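Local coordinates for putative cell filamentation protein (Bartonella quintana, PDB 4N67) that is a putative Fic-domain effector, probably carried into host cells by the VirB system, that binds ADP and probably transfers AMP onto target proteins, at residues K22-I27 with T73-G78; E10-Y15 with D89-C94. The protein carries 2 engineered substitutions. One frame throughout, in Å; residues are numbered along the deposited sequence.

Contact 1. Residues K22-I27 with T73-G78; sequences KNKHGI and TFEWAG
T73 O is gripped by two groups of 22-27. K24 N donates a hydrogen bond to T73 O at 2.8 Å, and the CA-H of N23 approaches more weakly (N23 CA to T73 O 3.2 Å). A second bond joins side chains: H25 NE2 meets T73 OG1 at 2.9 Å, near the imidazole plane at the ring edge, and either may be the donor. T73 suits its place by having two branches. OG1, anti to the carbonyl carbon and beside the backbone N (chi1 -61°), meets H25 NE2, while CG2 lies over the centre of one face of the F74 ring. K22 O meets that ring's edge in plane, 3.3 Å from F74 CD1, and also accepts from two waters, one leading to W76 NE1, the other, weakly bound to K22 O, to E75 N. N23 shapes its own loop through an Asx turn, N23 OD1 accepting from H25 N at 2.9 Å. In the conformer described, K24 CD lies 4.1 Å from E75 CG and K24 NZ bonds to H71 O and, through water, to F74 O. Backbone carbonyls and one side-chain pair thus join two irregular loops, the carbonyls' polarity being met by N-H groups, waters and a weakly positive aromatic rim.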
# COMPACT_ATOMS: atom_id res chain seq x y z
N LYS A 22 -14.90 11.94 -4.96
CA LYS A 22 -14.61 13.32 -4.62
C LYS A 22 -13.08 13.52 -4.66
O LYS A 22 -12.32 12.75 -4.10
CB LYS A 22 -15.13 13.65 -3.22
CG LYS A 22 -16.64 13.67 -3.11
CD LYS A 22 -17.13 13.93 -1.69
CE LYS A 22 -18.66 13.83 -1.63
NZ LYS A 22 -19.11 14.04 -0.23
N ASN A 23 -12.65 14.62 -5.27
CA ASN A 23 -11.23 14.86 -5.46
C ASN A 23 -10.95 16.34 -5.47
O ASN A 23 -11.86 17.17 -5.59
CB ASN A 23 -10.72 14.20 -6.74
CG ASN A 23 -11.32 14.81 -7.99
OD1 ASN A 23 -10.81 15.79 -8.54
ND2 ASN A 23 -12.47 14.30 -8.43
N LYS A 24 -9.67 16.68 -5.39
CA LYS A 24 -9.23 18.08 -5.31
C LYS A 24 -8.84 18.67 -6.65
O LYS A 24 -8.50 19.85 -6.73
CB LYS A 24 -8.08 18.17 -4.32
CG LYS A 24 -8.54 17.85 -2.90
CD LYS A 24 -7.42 17.61 -1.91
CE LYS A 24 -6.45 18.76 -1.79
NZ LYS A 24 -5.65 18.64 -0.54
N HIS A 25 -8.93 17.88 -7.72
CA HIS A 25 -8.45 18.29 -9.02
C HIS A 25 -9.45 19.03 -9.88
O HIS A 25 -9.09 19.53 -10.95
CB HIS A 25 -7.99 17.06 -9.82
CG HIS A 25 -6.79 16.41 -9.27
ND1 HIS A 25 -5.60 17.06 -9.12
CD2 HIS A 25 -6.61 15.17 -8.77
CE1 HIS A 25 -4.70 16.23 -8.62
NE2 HIS A 25 -5.30 15.07 -8.40
N GLY A 26 -10.72 19.10 -9.46
CA GLY A 26 -11.77 19.71 -10.25
C GLY A 26 -12.31 18.83 -11.36
O GLY A 26 -12.89 19.31 -12.30
N ILE A 27 -12.14 17.51 -11.19
CA ILE A 27 -12.47 16.54 -12.23
C ILE A 27 -13.76 15.80 -11.86
O ILE A 27 -13.92 15.36 -10.73
CB ILE A 27 -11.31 15.54 -12.41
CG1 ILE A 27 -10.04 16.28 -12.90
CG2 ILE A 27 -11.74 14.42 -13.36
CD1 ILE A 27 -8.82 15.42 -12.96
N THR A 73 -4.76 14.82 -4.38
CA THR A 73 -5.91 14.22 -5.05
C THR A 73 -7.11 14.06 -4.13
O THR A 73 -8.22 14.41 -4.49
CB THR A 73 -5.50 12.83 -5.64
OG1 THR A 73 -4.44 13.03 -6.60
CG2 THR A 73 -6.69 12.08 -6.24
N PHE A 74 -6.90 13.50 -2.93
CA PHE A 74 -7.99 13.20 -2.01
C PHE A 74 -7.84 13.93 -0.68
O PHE A 74 -6.75 13.93 -0.09
CB PHE A 74 -8.05 11.69 -1.72
CG PHE A 74 -8.34 10.85 -2.91
CD1 PHE A 74 -9.46 11.09 -3.69
CD2 PHE A 74 -7.48 9.80 -3.29
CE1 PHE A 74 -9.76 10.28 -4.78
CE2 PHE A 74 -7.77 9.00 -4.40
CZ PHE A 74 -8.92 9.25 -5.13
N GLU A 75 -8.96 14.49 -0.19
CA GLU A 75 -9.00 15.16 1.13
C GLU A 75 -8.62 14.20 2.26
O GLU A 75 -8.00 14.62 3.26
CB GLU A 75 -10.36 15.77 1.43
CG GLU A 75 -10.68 17.00 0.58
CD GLU A 75 -12.05 17.57 0.90
OE1 GLU A 75 -12.39 17.66 2.10
OE2 GLU A 75 -12.77 17.95 -0.03
N TRP A 76 -8.97 12.93 2.07
CA TRP A 76 -8.74 11.89 3.08
C TRP A 76 -7.41 11.18 2.92
O TRP A 76 -7.19 10.14 3.55
CB TRP A 76 -9.89 10.85 3.08
CG TRP A 76 -10.27 10.38 1.72
CD1 TRP A 76 -11.25 10.91 0.89
CD2 TRP A 76 -9.68 9.31 0.97
NE1 TRP A 76 -11.27 10.24 -0.29
CE2 TRP A 76 -10.34 9.23 -0.26
CE3 TRP A 76 -8.69 8.35 1.26
CZ2 TRP A 76 -10.02 8.28 -1.22
CZ3 TRP A 76 -8.37 7.42 0.30
CH2 TRP A 76 -9.03 7.42 -0.94
N ALA A 77 -6.48 11.72 2.13
CA ALA A 77 -5.16 11.07 2.01
C ALA A 77 -4.57 10.90 3.41
O ALA A 77 -4.59 11.82 4.22
CB ALA A 77 -4.21 11.88 1.15
N GLY A 78 -3.99 9.73 3.64
CA GLY A 78 -3.37 9.39 4.93
C GLY A 78 -4.34 8.87 5.97
O GLY A 78 -3.89 8.50 7.04
O HOH W 1 -13.19 10.66 -2.37
O HOH W 2 -11.31 14.34 -1.87
O HOH W 3 -5.54 16.14 1.14

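Contact 2. Residues E10-Y15 with D89-C94; sequences EHNYFY and DGSTAC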
# COMPACT_ATOMS: atom_id res chain seq x y z
N GLU A 10 -20.34 5.06 2.97
CA GLU A 10 -19.43 4.84 1.85
C GLU A 10 -19.85 5.64 0.61
O GLU A 10 -19.01 6.02 -0.20
CB GLU A 10 -19.23 3.33 1.60
CG GLU A 10 -20.23 2.66 0.69
CD GLU A 10 -20.14 1.14 0.73
OE1 GLU A 10 -20.17 0.57 1.84
OE2 GLU A 10 -20.04 0.51 -0.36
N HIS A 11 -21.13 5.97 0.48
CA HIS A 11 -21.58 6.74 -0.68
C HIS A 11 -20.99 8.17 -0.67
O HIS A 11 -20.89 8.81 -1.73
CB HIS A 11 -23.10 6.82 -0.73
N ASN A 12 -20.63 8.66 0.52
CA ASN A 12 -20.13 10.01 0.69
C ASN A 12 -18.71 10.17 0.14
O ASN A 12 -18.19 11.29 0.08
CB ASN A 12 -20.22 10.46 2.14
CG ASN A 12 -21.64 10.80 2.55
OD1 ASN A 12 -22.43 11.22 1.72
ND2 ASN A 12 -21.95 10.61 3.83
N TYR A 13 -18.10 9.07 -0.30
CA TYR A 13 -16.82 9.18 -1.04
C TYR A 13 -16.99 9.71 -2.45
O TYR A 13 -16.02 10.12 -3.05
CB TYR A 13 -16.12 7.82 -1.11
CG TYR A 13 -15.36 7.41 0.12
CD1 TYR A 13 -14.22 8.08 0.54
CD2 TYR A 13 -15.78 6.32 0.90
CE1 TYR A 13 -13.49 7.68 1.64
CE2 TYR A 13 -15.06 5.92 1.99
CZ TYR A 13 -13.94 6.60 2.40
OH TYR A 13 -13.23 6.16 3.52
N PHE A 14 -18.21 9.67 -2.99
CA PHE A 14 -18.49 10.01 -4.38
C PHE A 14 -19.31 11.28 -4.47
O PHE A 14 -20.12 11.57 -3.56
CB PHE A 14 -19.33 8.91 -5.01
CG PHE A 14 -18.64 7.58 -5.12
CD1 PHE A 14 -17.78 7.32 -6.18
CD2 PHE A 14 -18.91 6.56 -4.25
CE1 PHE A 14 -17.16 6.09 -6.33
CE2 PHE A 14 -18.30 5.32 -4.40
CZ PHE A 14 -17.43 5.09 -5.44
N TYR A 15 -19.18 12.00 -5.58
CA TYR A 15 -20.12 13.09 -5.87
C TYR A 15 -21.53 12.51 -6.00
O TYR A 15 -21.68 11.33 -6.32
CB TYR A 15 -19.72 13.84 -7.15
CG TYR A 15 -18.41 14.59 -6.97
CD1 TYR A 15 -18.31 15.63 -6.07
CD2 TYR A 15 -17.27 14.21 -7.67
CE1 TYR A 15 -17.11 16.29 -5.86
CE2 TYR A 15 -16.07 14.88 -7.48
CZ TYR A 15 -15.99 15.90 -6.58
OH TYR A 15 -14.76 16.51 -6.38
N ASP A 89 -17.09 19.55 2.49
CA ASP A 89 -18.52 19.70 2.18
C ASP A 89 -19.43 19.33 3.33
O ASP A 89 -20.67 19.47 3.22
CB ASP A 89 -18.92 18.94 0.89
CG ASP A 89 -18.86 17.42 1.03
OD1 ASP A 89 -19.05 16.88 2.13
OD2 ASP A 89 -18.65 16.76 0.00
N GLY A 90 -18.84 18.87 4.43
CA GLY A 90 -19.56 18.56 5.66
C GLY A 90 -20.07 17.14 5.82
O GLY A 90 -20.56 16.78 6.89
N SER A 91 -19.94 16.32 4.77
CA SER A 91 -20.36 14.93 4.83
C SER A 91 -19.22 14.08 5.36
O SER A 91 -18.05 14.48 5.29
CB SER A 91 -20.80 14.42 3.45
OG SER A 91 -19.70 14.27 2.56
N THR A 92 -19.58 12.91 5.89
CA THR A 92 -18.62 12.01 6.52
C THR A 92 -18.64 10.66 5.83
O THR A 92 -19.72 10.14 5.52
CB THR A 92 -18.90 11.89 8.03
OG1 THR A 92 -18.83 13.19 8.63
CG2 THR A 92 -17.91 10.98 8.72
N ALA A 93 -17.45 10.15 5.54
CA ALA A 93 -17.29 8.88 4.82
C ALA A 93 -16.38 7.92 5.56
O ALA A 93 -15.48 8.34 6.28
CB ALA A 93 -16.73 9.13 3.43
N CYS A 94 -16.63 6.64 5.37
CA CYS A 94 -15.72 5.58 5.74
C CYS A 94 -16.19 4.31 5.05
O CYS A 94 -17.26 4.27 4.47
CB CYS A 94 -15.64 5.40 7.24
SG CYS A 94 -17.22 5.00 8.02
O HOH W 4 -21.80 13.46 -0.02
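A93 CB sits squarely over one face of the Y13 ring, 3.7 Å from the centroid of that ring and only 2° off its normal, a CH-pi contact with the methyl almost equidistant from the ring carbons. Alanine fits here because its single carbon lets the strand backbone come close to the flat ring. The chi1 of Y13, -80°, sets CG beside the backbone N and anti to the carbonyl carbon. C94 C lies at the edge of the ring, near its plane, and Y13 OH is 3.4 Å from C94 CA. Nearby, E10 CA adds a CA-H...O contact with C94 O. This is the close-packed part, and both Y13 and A93 are buried.

Toward S91 the contact becomes polar and wetter. N12 ND2 donates to T92 O, 2.8 Å away, at 162°; T92 O lies close to the amide plane of N12, while the donor stands above the plane of the T92 carbonyl. Asparagine can serve two ways here: N12 OD1 accepts from a water, which also reaches S91 OG in a weak bond. S91 is itself fixed by D89, whose OD1 accepts from both S91 N (2.8 Å) and S91 OG (2.7 Å). The first of these bonds closes an Asx turn. G90, in its middle, has a positive phi, and at its backbone angles a CB would be jammed against the carbonyl O of D89, which by itself calls for glycine.

W76 packs edge-to-face with Y13, and R156 makes a cation-pi contact with the same ring. The 3-10 turn 10-13, well ahead of helix 30-48 in the chain, packs on strand 92-93, which pairs with strand 85-86 through A93 and F85. That hairpin probably corresponds to the flap that positions target segments in Fic enzymes.

In the fold
Both contacts lay the N-terminal segment on the Fic-family region, and contact 1 is nested inside the chain loop closed by contact 2. Neither is wholly core or surface; each buries two of its seven touching residues. Contact 1 joins two irregular loops through hydrogen bonds and bridging waters, whereas contact 2 sets a 3-10 turn against a hairpin strand with a methyl-on-ring contact at its heart. K22 ties them together: its NZ forms a salt bridge with D89 OD2 and a hydrogen bond with N12 O, and its backbone bonds to Y13. Contact 1 lies nearer the ADP, with the F74 side chain about 8 Å away against about 11 Å for Y13.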